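Local coordinates for putative flavoprotein (Bacteroides eggerthii, PDB 4ICI) that binds flavin mononucleotide in a flavodoxin-like fold and probably serves in electron transfer or a related redox reaction, though its precise role is not established, at residues E83-Y88 and H113-K118; Y95-D100 and G132-V137; P122-G127 and G150-R155. One frame throughout, in Å; residues are numbered along the deposited sequence.

Contact 1: residues E83-Y88 and H113-K118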
loop_
_atom_site.group_PDB
_atom_site.type_symbol
_atom_site.label_atom_id
_atom_site.label_comp_id
_atom_site.label_asym_id
_atom_site.label_seq_id
_atom_site.Cartn_x
_atom_site.Cartn_y
_atom_site.Cartn_z
ATOM N N GLU A 83 -11.630 -10.771 -4.638
ATOM C CA GLU A 83 -11.907 -12.037 -5.334
ATOM C C GLU A 83 -11.552 -12.044 -6.831
ATOM O O GLU A 83 -11.150 -13.074 -7.382
ATOM C CB GLU A 83 -13.376 -12.413 -5.143
ATOM C CG GLU A 83 -13.746 -12.639 -3.670
ATOM N N ASN A 84 -11.700 -10.896 -7.480
ATOM C CA ASN A 84 -11.398 -10.770 -8.922
ATOM C C ASN A 84 -9.997 -10.228 -9.209
ATOM O O ASN A 84 -9.767 -9.651 -10.268
ATOM C CB ASN A 84 -12.418 -9.839 -9.598
ATOM C CG ASN A 84 -12.290 -8.387 -9.138
ATOM O OD1 ASN A 84 -11.717 -8.100 -8.052
ATOM N ND2 ASN A 84 -12.791 -7.455 -9.966
ATOM N N ILE A 85 -9.075 -10.393 -8.262
ATOM C CA ILE A 85 -7.711 -9.877 -8.418
ATOM C C ILE A 85 -7.076 -10.293 -9.753
ATOM O O ILE A 85 -6.296 -9.527 -10.337
ATOM C CB ILE A 85 -6.809 -10.295 -7.195
ATOM C CG1 ILE A 85 -5.428 -9.615 -7.239
ATOM C CG2 ILE A 85 -6.682 -11.825 -7.099
ATOM C CD1 ILE A 85 -5.470 -8.165 -6.946
ATOM N N GLY A 86 -7.421 -11.485 -10.248
ATOM C CA GLY A 86 -6.876 -11.990 -11.505
ATOM C C GLY A 86 -7.107 -11.105 -12.718
ATOM O O GLY A 86 -6.309 -11.128 -13.655
ATOM N N THR A 87 -8.173 -10.307 -12.691
ATOM C CA THR A 87 -8.570 -9.472 -13.834
ATOM C C THR A 87 -7.698 -8.213 -14.033
ATOM O O THR A 87 -7.738 -7.576 -15.099
ATOM C CB THR A 87 -10.036 -9.025 -13.720
ATOM O OG1 THR A 87 -10.224 -8.081 -12.656
ATOM C CG2 THR A 87 -10.953 -10.233 -13.528
ATOM N N TYR A 88 -6.913 -7.844 -13.019
ATOM C CA TYR A 88 -6.201 -6.565 -13.066
ATOM C C TYR A 88 -4.832 -6.703 -13.698
ATOM O O TYR A 88 -4.127 -7.674 -13.472
ATOM C CB TYR A 88 -6.093 -5.931 -11.672
ATOM C CG TYR A 88 -7.444 -5.594 -11.091
ATOM C CD1 TYR A 88 -8.112 -4.435 -11.457
ATOM C CD2 TYR A 88 -8.071 -6.453 -10.186
ATOM C CE1 TYR A 88 -9.386 -4.138 -10.943
ATOM C CE2 TYR A 88 -9.328 -6.168 -9.682
ATOM C CZ TYR A 88 -9.990 -5.012 -10.059
ATOM O OH TYR A 88 -11.248 -4.728 -9.538
ATOM N N HIS A 113 -2.636 -12.759 -2.447
ATOM C CA HIS A 113 -3.179 -12.460 -3.767
ATOM C C HIS A 113 -2.101 -12.764 -4.814
ATOM O O HIS A 113 -0.967 -12.358 -4.632
ATOM C CB HIS A 113 -3.599 -10.992 -3.839
ATOM C CG HIS A 113 -4.770 -10.642 -2.963
ATOM N ND1 HIS A 113 -4.663 -10.450 -1.603
ATOM C CD2 HIS A 113 -6.076 -10.431 -3.263
ATOM C CE1 HIS A 113 -5.848 -10.145 -1.105
ATOM N NE2 HIS A 113 -6.726 -10.128 -2.093
ATOM N N SER A 114 -2.440 -13.444 -5.901
ATOM C CA SER A 114 -1.475 -13.666 -6.966
ATOM C C SER A 114 -1.280 -12.373 -7.749
ATOM O O SER A 114 -2.227 -11.853 -8.339
ATOM C CB SER A 114 -1.902 -14.776 -7.912
ATOM O OG SER A 114 -0.888 -14.933 -8.910
ATOM N N LEU A 115 -0.066 -11.850 -7.694
ATOM C CA LEU A 115 0.287 -10.628 -8.390
ATOM C C LEU A 115 1.299 -10.899 -9.509
ATOM O O LEU A 115 1.778 -9.965 -10.164
ATOM C CB LEU A 115 0.844 -9.609 -7.390
ATOM C CG LEU A 115 -0.142 -9.207 -6.280
ATOM C CD1 LEU A 115 0.574 -8.279 -5.306
ATOM C CD2 LEU A 115 -1.407 -8.539 -6.836
ATOM N N LYS A 116 1.592 -12.174 -9.743
ATOM C CA LYS A 116 2.414 -12.597 -10.887
ATOM C C LYS A 116 1.876 -12.060 -12.205
ATOM O O LYS A 116 0.673 -12.106 -12.457
ATOM C CB LYS A 116 2.482 -14.131 -10.930
ATOM C CG LYS A 116 3.261 -14.719 -12.108
ATOM C CD LYS A 116 3.470 -16.237 -11.964
ATOM C CE LYS A 116 2.203 -17.002 -12.256
ATOM N NZ LYS A 116 2.482 -18.449 -12.495
ATOM N N GLY A 117 2.771 -11.482 -13.007
ATOM C CA GLY A 117 2.413 -10.946 -14.300
ATOM C C GLY A 117 1.918 -9.520 -14.305
ATOM O O GLY A 117 1.876 -8.905 -15.353
ATOM N N LYS A 118 1.576 -8.982 -13.144
ATOM C CA LYS A 118 1.036 -7.652 -13.038
ATOM C C LYS A 118 2.125 -6.608 -12.791
ATOM O O LYS A 118 3.229 -6.910 -12.327
ATOM C CB LYS A 118 0.024 -7.596 -11.893
ATOM C CG LYS A 118 -1.054 -8.668 -11.967
ATOM C CD LYS A 118 -2.112 -8.459 -10.922
ATOM C CE LYS A 118 -2.997 -9.670 -10.780
ATOM N NZ LYS A 118 -3.707 -9.966 -12.039
#
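K118 reaches across to the 83-88 loop and gives its ammonium group to backbone carbonyls there. Its CB leaves the backbone pointing toward that loop. K118 CG follows, anti to its own carbonyl carbon (chi1 -52°), and passes 3.6 Å from Y88 O. CD runs closer still to the same oxygen, and K118 CE lies 3.3 Å from I85 O. The chain is extended until its last bend at chi4, which carries NZ in among the oxygens. The shortest bond is from K118 NZ to Y88 O, 2.7 Å, made in the plane of that carbonyl. A second runs from K118 NZ to I85 O at 3.1 Å, the donor tilted 25° from the carbonyl plane; Y88 N reaches the same oxygen from the opposite face. A weak third goes to G86 O. A lysine suits this place: the short 3-10 segment just before Y88, and Y88 itself, turn three carbonyls to one side, and a positive tip would probably balance their partial negative charge.

Beside this polar cluster the contact is apolar. I85 CB lies 4.0 Å from H113 CD2, at the edge of the imidazole and near its plane; the CG2 branch stays there too, while CG1 carries I85 CD1 on to L115 CD2 at 4.1 Å. H113 is itself held by F109 O at ND1 and by the backbone of K82 at NE2, which fixes the ring's rotation. From L115 a type II beta turn brings the chain round to K118, with G117 at backbone angles that favour glycine. Two loops joined in this way, each leading from a helix into the next parallel strand (90-96 and 119-125), belong to the alpha-to-beta connections of a flavodoxin-like alpha/beta fold.

Contact 2: residues Y95-D100 and G132-V137. With FMN (flavin mononucleotide), chain B.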
loop_
_atom_site.group_PDB
_atom_site.type_symbol
_atom_site.label_atom_id
_atom_site.label_comp_id
_atom_site.label_asym_id
_atom_site.label_seq_id
_atom_site.Cartn_x
_atom_site.Cartn_y
_atom_site.Cartn_z
ATOM N N TYR A 95 -0.175 2.547 1.561
ATOM C CA TYR A 95 -0.019 2.350 3.005
ATOM C C TYR A 95 0.486 3.616 3.675
ATOM O O TYR A 95 1.194 4.412 3.073
ATOM C CB TYR A 95 0.922 1.159 3.315
ATOM C CG TYR A 95 2.229 1.173 2.536
ATOM C CD1 TYR A 95 2.310 0.585 1.279
ATOM C CD2 TYR A 95 3.339 1.788 3.031
ATOM C CE1 TYR A 95 3.503 0.638 0.553
ATOM C CE2 TYR A 95 4.523 1.839 2.319
ATOM C CZ TYR A 95 4.603 1.267 1.086
ATOM O OH TYR A 95 5.773 1.317 0.339
ATOM N N PRO A 96 0.234 3.742 4.978
ATOM C CA PRO A 96 0.972 4.693 5.789
ATOM C C PRO A 96 2.373 4.150 6.062
ATOM O O PRO A 96 2.544 2.935 6.212
ATOM C CB PRO A 96 0.177 4.729 7.082
ATOM C CG PRO A 96 -0.418 3.345 7.201
ATOM C CD PRO A 96 -0.704 2.937 5.775
ATOM N N ILE A 97 3.368 5.010 6.129
ATOM C CA ILE A 97 4.725 4.615 6.544
ATOM C C ILE A 97 4.732 4.390 8.047
ATOM O O ILE A 97 4.363 5.286 8.786
ATOM C CB ILE A 97 5.767 5.714 6.244
ATOM C CG1 ILE A 97 5.868 6.016 4.741
ATOM C CG2 ILE A 97 7.160 5.351 6.843
ATOM C CD1 ILE A 97 6.151 4.793 3.850
ATOM N N TRP A 98 5.100 3.196 8.498
ATOM C CA TRP A 98 5.255 2.859 9.910
ATOM C C TRP A 98 6.705 2.428 10.148
ATOM O O TRP A 98 7.159 1.435 9.593
ATOM C CB TRP A 98 4.329 1.724 10.328
ATOM C CG TRP A 98 2.895 2.058 10.485
ATOM C CD1 TRP A 98 2.258 3.244 10.190
ATOM C CD2 TRP A 98 1.862 1.154 10.897
ATOM N NE1 TRP A 98 0.904 3.132 10.440
ATOM C CE2 TRP A 98 0.643 1.861 10.864
ATOM C CE3 TRP A 98 1.852 -0.183 11.308
ATOM C CZ2 TRP A 98 -0.570 1.292 11.233
ATOM C CZ3 TRP A 98 0.637 -0.732 11.671
ATOM C CH2 TRP A 98 -0.562 0.008 11.627
ATOM N N TRP A 99 7.434 3.216 10.953
ATOM C CA TRP A 99 8.841 2.944 11.217
ATOM C C TRP A 99 9.638 2.719 9.911
ATOM O O TRP A 99 10.459 1.813 9.799
ATOM C CB TRP A 99 8.961 1.748 12.161
ATOM C CG TRP A 99 8.342 2.000 13.501
ATOM C CD1 TRP A 99 7.064 1.669 13.918
ATOM C CD2 TRP A 99 8.948 2.709 14.597
ATOM N NE1 TRP A 99 6.869 2.120 15.200
ATOM C CE2 TRP A 99 8.002 2.751 15.639
ATOM C CE3 TRP A 99 10.195 3.294 14.795
ATOM C CZ2 TRP A 99 8.260 3.370 16.864
ATOM C CZ3 TRP A 99 10.463 3.913 16.022
ATOM C CH2 TRP A 99 9.495 3.944 17.039
ATOM N N ASP A 100 9.394 3.595 8.937
ATOM C CA ASP A 100 10.069 3.594 7.627
ATOM C C ASP A 100 9.801 2.340 6.789
ATOM O O ASP A 100 10.568 2.042 5.862
ATOM C CB ASP A 100 11.588 3.828 7.804
ATOM C CG ASP A 100 12.214 4.659 6.685
ATOM O OD1 ASP A 100 11.489 5.225 5.814
ATOM O OD2 ASP A 100 13.470 4.686 6.694
ATOM N N GLY A 132 10.964 5.731 -0.048
ATOM C CA GLY A 132 12.024 4.891 -0.593
ATOM C C GLY A 132 12.380 3.652 0.195
ATOM O O GLY A 132 12.494 2.554 -0.378
ATOM N N ASN A 133 12.591 3.814 1.500
ATOM C CA ASN A 133 12.972 2.641 2.295
ATOM C C ASN A 133 11.935 1.529 2.265
ATOM O O ASN A 133 12.253 0.368 2.003
ATOM C CB ASN A 133 13.306 2.997 3.733
ATOM C CG ASN A 133 13.964 1.840 4.458
ATOM O OD1 ASN A 133 15.120 1.487 4.147
ATOM N ND2 ASN A 133 13.221 1.181 5.336
ATOM N N SER A 134 10.688 1.921 2.450
ATOM C CA SER A 134 9.618 0.935 2.523
ATOM C C SER A 134 9.522 0.212 1.195
ATOM O O SER A 134 9.306 -0.996 1.152
ATOM C CB SER A 134 8.300 1.627 2.906
ATOM O OG SER A 134 7.779 2.463 1.875
ATOM N N ALA A 135 9.628 0.961 0.083
ATOM C CA ALA A 135 9.545 0.388 -1.240
ATOM C C ALA A 135 10.718 -0.540 -1.546
ATOM O O ALA A 135 10.544 -1.597 -2.150
ATOM C CB ALA A 135 9.439 1.499 -2.278
ATOM N N THR A 136 11.901 -0.147 -1.114
ATOM C CA THR A 136 13.098 -0.994 -1.275
ATOM C C THR A 136 12.925 -2.326 -0.546
ATOM O O THR A 136 13.206 -3.383 -1.106
ATOM C CB THR A 136 14.343 -0.260 -0.795
ATOM O OG1 THR A 136 14.586 0.832 -1.682
ATOM C CG2 THR A 136 15.585 -1.161 -0.728
ATOM N N VAL A 137 12.461 -2.265 0.698
ATOM C CA VAL A 137 12.271 -3.499 1.478
ATOM C C VAL A 137 11.200 -4.390 0.828
ATOM O O VAL A 137 11.386 -5.605 0.707
ATOM C CB VAL A 137 12.001 -3.191 2.956
ATOM C CG1 VAL A 137 11.696 -4.473 3.746
ATOM C CG2 VAL A 137 13.178 -2.450 3.578
HETATM N N1 FMN B . 5.558 8.868 9.633
HETATM C C2 FMN B . 6.817 9.033 9.111
HETATM O O2 FMN B . 7.057 10.034 8.440
HETATM N N3 FMN B . 7.795 8.079 9.359
HETATM C C4 FMN B . 7.575 6.968 10.156
HETATM O O4 FMN B . 8.511 6.153 10.260
HETATM C C4A FMN B . 6.298 6.818 10.720
HETATM N N5 FMN B . 6.018 5.722 11.565
HETATM C C5A FMN B . 4.715 5.601 12.068
HETATM C C6 FMN B . 4.398 4.503 12.879
HETATM C C7 FMN B . 3.129 4.344 13.377
HETATM C C7M FMN B . 2.792 3.138 14.202
HETATM C C8 FMN B . 2.134 5.259 13.077
HETATM C C8M FMN B . 0.744 5.088 13.645
HETATM C C9 FMN B . 2.441 6.357 12.283
HETATM C C9A FMN B . 3.732 6.536 11.748
HETATM N N10 FMN B . 4.046 7.634 10.932
HETATM C C10 FMN B . 5.314 7.768 10.422
HETATM C "C1'" FMN B . 2.971 8.622 10.556
HETATM C "C2'" FMN B . 2.106 8.009 9.418
HETATM O "O2'" FMN B . 2.851 7.507 8.335
HETATM C "C3'" FMN B . 1.164 9.059 8.795
HETATM O "O3'" FMN B . 0.463 9.794 9.848
HETATM C "C4'" FMN B . 0.180 8.471 7.739
HETATM O "O4'" FMN B . -0.287 9.554 6.972
HETATM C "C5'" FMN B . -1.055 7.809 8.461
HETATM O "O5'" FMN B . -1.859 7.308 7.425
HETATM P P FMN B . -3.326 6.718 7.674
HETATM O O1P FMN B . -4.146 7.908 8.196
HETATM O O2P FMN B . -3.797 6.114 6.439
HETATM O O3P FMN B . -3.275 5.609 8.731
HETATM O O HOH W 1 9.817 4.378 3.702
HETATM O O HOH W 2 12.598 6.163 3.355
#
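N133 and D100 meet where the loop after strand 90-96 passes the start of helix 132-141. The amide N133 ND2 gives an almost straight bond (176°) to D100 O at 2.8 Å, the oxygen lying in the amide plane. A chi1 of -168° sets CG of the asparagine anti to the backbone N, and chi2 then turns ND2 to the oxygen, a place that suits a short side chain ending in an N-H donor. The D100 carboxylate lies against the aliphatic part of the same residue, D100 OD2 standing 3.4 Å from N133 CB. Its other oxygen, OD1, is approached by two waters that probably donate to it and that in turn accept from S134 N and N133 N. An aspartate is well placed here, since its negative charge, relayed by water, would probably interact favourably with the N-terminal turn of the helix.

Deeper in, Y95 OH donates to S134 OG at 2.8 Å, with the serine oxygen at the edge of the tyrosine ring and in its plane. S134 OG also bonds to I131 O.

These bonds are likely to help position the loop, which holds the flavin through its backbone. W99 N donates to FMN N5 at 2.9 Å, D100 N to FMN O4 at 3.0 Å, and I97 O accepts from FMN O2'. W98 lays a face of its indole against the dimethylbenzene end of the flavin, with FMN C7M 3.8 Å above the ring plane toward its rim, while Y51 meets the indole edge-to-face.

Y95 and I97 are backbone-bonded to strand 119-125, and the Y95 side chain rests on A124. Helix 132-141 also touches that strand, through A135 on P122, while W98 and W99 pack against helix 64-70.

Contact 3: residues P122-G127 and G150-R155. With FMN (flavin mononucleotide), chain B.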
loop_
_atom_site.group_PDB
_atom_site.type_symbol
_atom_site.label_atom_id
_atom_site.label_comp_id
_atom_site.label_asym_id
_atom_site.label_seq_id
_atom_site.Cartn_x
_atom_site.Cartn_y
_atom_site.Cartn_z
ATOM N N PRO A 122 3.940 0.803 -5.433
ATOM C CA PRO A 122 3.562 1.265 -4.092
ATOM C C PRO A 122 3.231 2.754 -4.079
ATOM O O PRO A 122 3.701 3.510 -4.913
ATOM C CB PRO A 122 4.825 0.986 -3.262
ATOM C CG PRO A 122 5.958 1.178 -4.252
ATOM C CD PRO A 122 5.402 0.747 -5.597
ATOM N N PHE A 123 2.464 3.164 -3.093
ATOM C CA PHE A 123 2.300 4.565 -2.757
ATOM C C PHE A 123 2.081 4.689 -1.276
ATOM O O PHE A 123 1.747 3.707 -0.606
ATOM C CB PHE A 123 1.175 5.226 -3.586
ATOM C CG PHE A 123 -0.229 4.760 -3.262
ATOM C CD1 PHE A 123 -0.745 3.622 -3.844
ATOM C CD2 PHE A 123 -1.049 5.511 -2.440
ATOM C CE1 PHE A 123 -2.051 3.202 -3.591
ATOM C CE2 PHE A 123 -2.352 5.126 -2.207
ATOM C CZ PHE A 123 -2.846 3.971 -2.789
ATOM N N ALA A 124 2.247 5.893 -0.735
ATOM C CA ALA A 124 2.205 6.035 0.716
ATOM C C ALA A 124 1.827 7.418 1.151
ATOM O O ALA A 124 1.890 8.371 0.363
ATOM C CB ALA A 124 3.577 5.636 1.334
ATOM N N THR A 125 1.421 7.505 2.408
ATOM C CA THR A 125 1.402 8.764 3.139
ATOM C C THR A 125 2.274 8.626 4.377
ATOM O O THR A 125 2.581 7.517 4.813
ATOM C CB THR A 125 -0.028 9.234 3.510
ATOM O OG1 THR A 125 -0.607 8.398 4.504
ATOM C CG2 THR A 125 -0.943 9.328 2.277
ATOM N N SER A 126 2.718 9.758 4.937
ATOM C CA SER A 126 3.653 9.739 6.068
ATOM C C SER A 126 3.622 11.063 6.785
ATOM O O SER A 126 3.055 12.057 6.289
ATOM C CB SER A 126 5.080 9.483 5.612
ATOM O OG SER A 126 5.637 10.647 5.017
ATOM N N GLY A 127 4.300 11.049 7.920
ATOM C CA GLY A 127 4.571 12.261 8.681
ATOM C C GLY A 127 5.833 12.986 8.272
ATOM O O GLY A 127 6.281 13.882 9.008
ATOM N N GLY A 150 7.216 4.057 -6.922
ATOM C CA GLY A 150 6.056 4.711 -6.363
ATOM C C GLY A 150 6.351 6.099 -5.849
ATOM O O GLY A 150 7.448 6.652 -6.036
ATOM N N ARG A 151 5.350 6.671 -5.189
ATOM C CA ARG A 151 5.426 8.037 -4.691
ATOM C C ARG A 151 4.749 8.177 -3.352
ATOM O O ARG A 151 3.755 7.494 -3.062
ATOM C CB ARG A 151 4.731 8.986 -5.674
ATOM C CG ARG A 151 5.334 9.050 -7.087
ATOM C CD ARG A 151 6.682 9.759 -7.139
ATOM N NE ARG A 151 7.196 9.899 -8.507
ATOM C CZ ARG A 151 7.936 8.985 -9.127
ATOM N NH1 ARG A 151 8.229 7.824 -8.549
ATOM N NH2 ARG A 151 8.347 9.205 -10.371
ATOM N N LEU A 152 5.280 9.123 -2.585
ATOM C CA LEU A 152 4.630 9.657 -1.423
ATOM C C LEU A 152 3.566 10.635 -1.910
ATOM O O LEU A 152 3.858 11.560 -2.683
ATOM C CB LEU A 152 5.671 10.316 -0.516
ATOM C CG LEU A 152 5.315 10.746 0.885
ATOM C CD1 LEU A 152 5.049 9.541 1.796
ATOM C CD2 LEU A 152 6.445 11.624 1.438
ATOM N N LEU A 153 2.330 10.400 -1.467
ATOM C CA LEU A 153 1.168 11.175 -1.885
ATOM C C LEU A 153 0.559 11.992 -0.720
ATOM O O LEU A 153 -0.663 12.066 -0.558
ATOM C CB LEU A 153 0.135 10.285 -2.528
ATOM C CG LEU A 153 0.583 9.507 -3.772
ATOM C CD1 LEU A 153 -0.596 8.739 -4.316
ATOM C CD2 LEU A 153 1.202 10.447 -4.857
ATOM N N ASN A 154 1.412 12.584 0.103
ATOM C CA ASN A 154 0.921 13.473 1.166
ATOM C C ASN A 154 0.175 14.673 0.624
ATOM O O ASN A 154 -0.841 15.092 1.185
ATOM C CB ASN A 154 2.072 13.951 2.062
ATOM C CG ASN A 154 2.602 12.850 2.962
ATOM O OD1 ASN A 154 1.869 11.924 3.285
ATOM N ND2 ASN A 154 3.869 12.951 3.373
ATOM N N ARG A 155 0.683 15.231 -0.448
ATOM C CA ARG A 155 -0.017 16.315 -1.122
ATOM C C ARG A 155 0.033 15.964 -2.585
ATOM O O ARG A 155 1.132 15.884 -3.171
ATOM C CB ARG A 155 0.651 17.658 -0.811
ATOM C CG ARG A 155 0.406 18.129 0.613
HETATM N N1 FMN B . 5.558 8.868 9.633
HETATM C C2 FMN B . 6.817 9.033 9.111
HETATM O O2 FMN B . 7.057 10.034 8.440
HETATM N N3 FMN B . 7.795 8.079 9.359
HETATM C C4 FMN B . 7.575 6.968 10.156
HETATM O O4 FMN B . 8.511 6.153 10.260
HETATM C C4A FMN B . 6.298 6.818 10.720
HETATM N N5 FMN B . 6.018 5.722 11.565
HETATM C C5A FMN B . 4.715 5.601 12.068
HETATM C C6 FMN B . 4.398 4.503 12.879
HETATM C C7 FMN B . 3.129 4.344 13.377
HETATM C C7M FMN B . 2.792 3.138 14.202
HETATM C C8 FMN B . 2.134 5.259 13.077
HETATM C C8M FMN B . 0.744 5.088 13.645
HETATM C C9 FMN B . 2.441 6.357 12.283
HETATM C C9A FMN B . 3.732 6.536 11.748
HETATM N N10 FMN B . 4.046 7.634 10.932
HETATM C C10 FMN B . 5.314 7.768 10.422
HETATM C "C1'" FMN B . 2.971 8.622 10.556
HETATM C "C2'" FMN B . 2.106 8.009 9.418
HETATM O "O2'" FMN B . 2.851 7.507 8.335
HETATM C "C3'" FMN B . 1.164 9.059 8.795
HETATM O "O3'" FMN B . 0.463 9.794 9.848
HETATM C "C4'" FMN B . 0.180 8.471 7.739
HETATM O "O4'" FMN B . -0.287 9.554 6.972
HETATM C "C5'" FMN B . -1.055 7.809 8.461
HETATM O "O5'" FMN B . -1.859 7.308 7.425
HETATM P P FMN B . -3.326 6.718 7.674
HETATM O O1P FMN B . -4.146 7.908 8.196
HETATM O O2P FMN B . -3.797 6.114 6.439
HETATM O O3P FMN B . -3.275 5.609 8.731
#
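Strands 119-125 and 146-152, the two ends of a beta-alpha-beta unit whose crossover is helix 132-141, run parallel here. A124 bonds to the residues on either side of L152 in sequence: A124 N to R151 O at 3.2 Å, and L153 N to A124 O, nearly straight (178°), at 2.8 Å. Alanine fits because its small CB leaves room for L152 CD1, 4.2 Å away. On the face opposite A124 and L152, F123 CD2 touches CD1 of L153, just beyond the strand, at 3.8 Å, their side chains crossing at about a right angle. G150 CA comes within 3.0 Å of P122 O, where a side-chain CB would clash.

Beyond the strand, N154 OD1 accepts from S126 N at 2.9 Å, in the carbonyl plane on a lone pair, while its ND2 gives a weak bond to S126 OG, whose main partner is S129 O. An alanine in place of N154 would probably leave S126 N without this acceptor and S126 OG without its weak amide donor, freeing the segment that leads to the flavin to shift. Next to it, T125 OG1 hydrogen-bonds FMN O4' at 2.7 Å and G127 N donates to FMN N1: the flavin sits at the carboxyl ends of the parallel strands, as in flavodoxins.

How the contacts relate
Contacts 2 and 3 reach one parallel sheet of order 2-1-3-4-5, with strands 90-96 and 119-125 as neighbours in it. Contact 1 joins the loops leading into these two strands; contacts 2 and 3 gather where the strands end. Contact 1 therefore lies on the opposite side of the chain's centre, about 23 Å centre to centre from each of the others. Contacts 2 and 3 are about 10 Å apart between centres, and they touch through probable backbone bonds of Y95 and I97 with strand 119-125. Along the chain contact 1 closes before contact 3 opens, whereas the segments of contact 2 alternate with those of both. Flavin binding is thus concentrated at one end of the sheet.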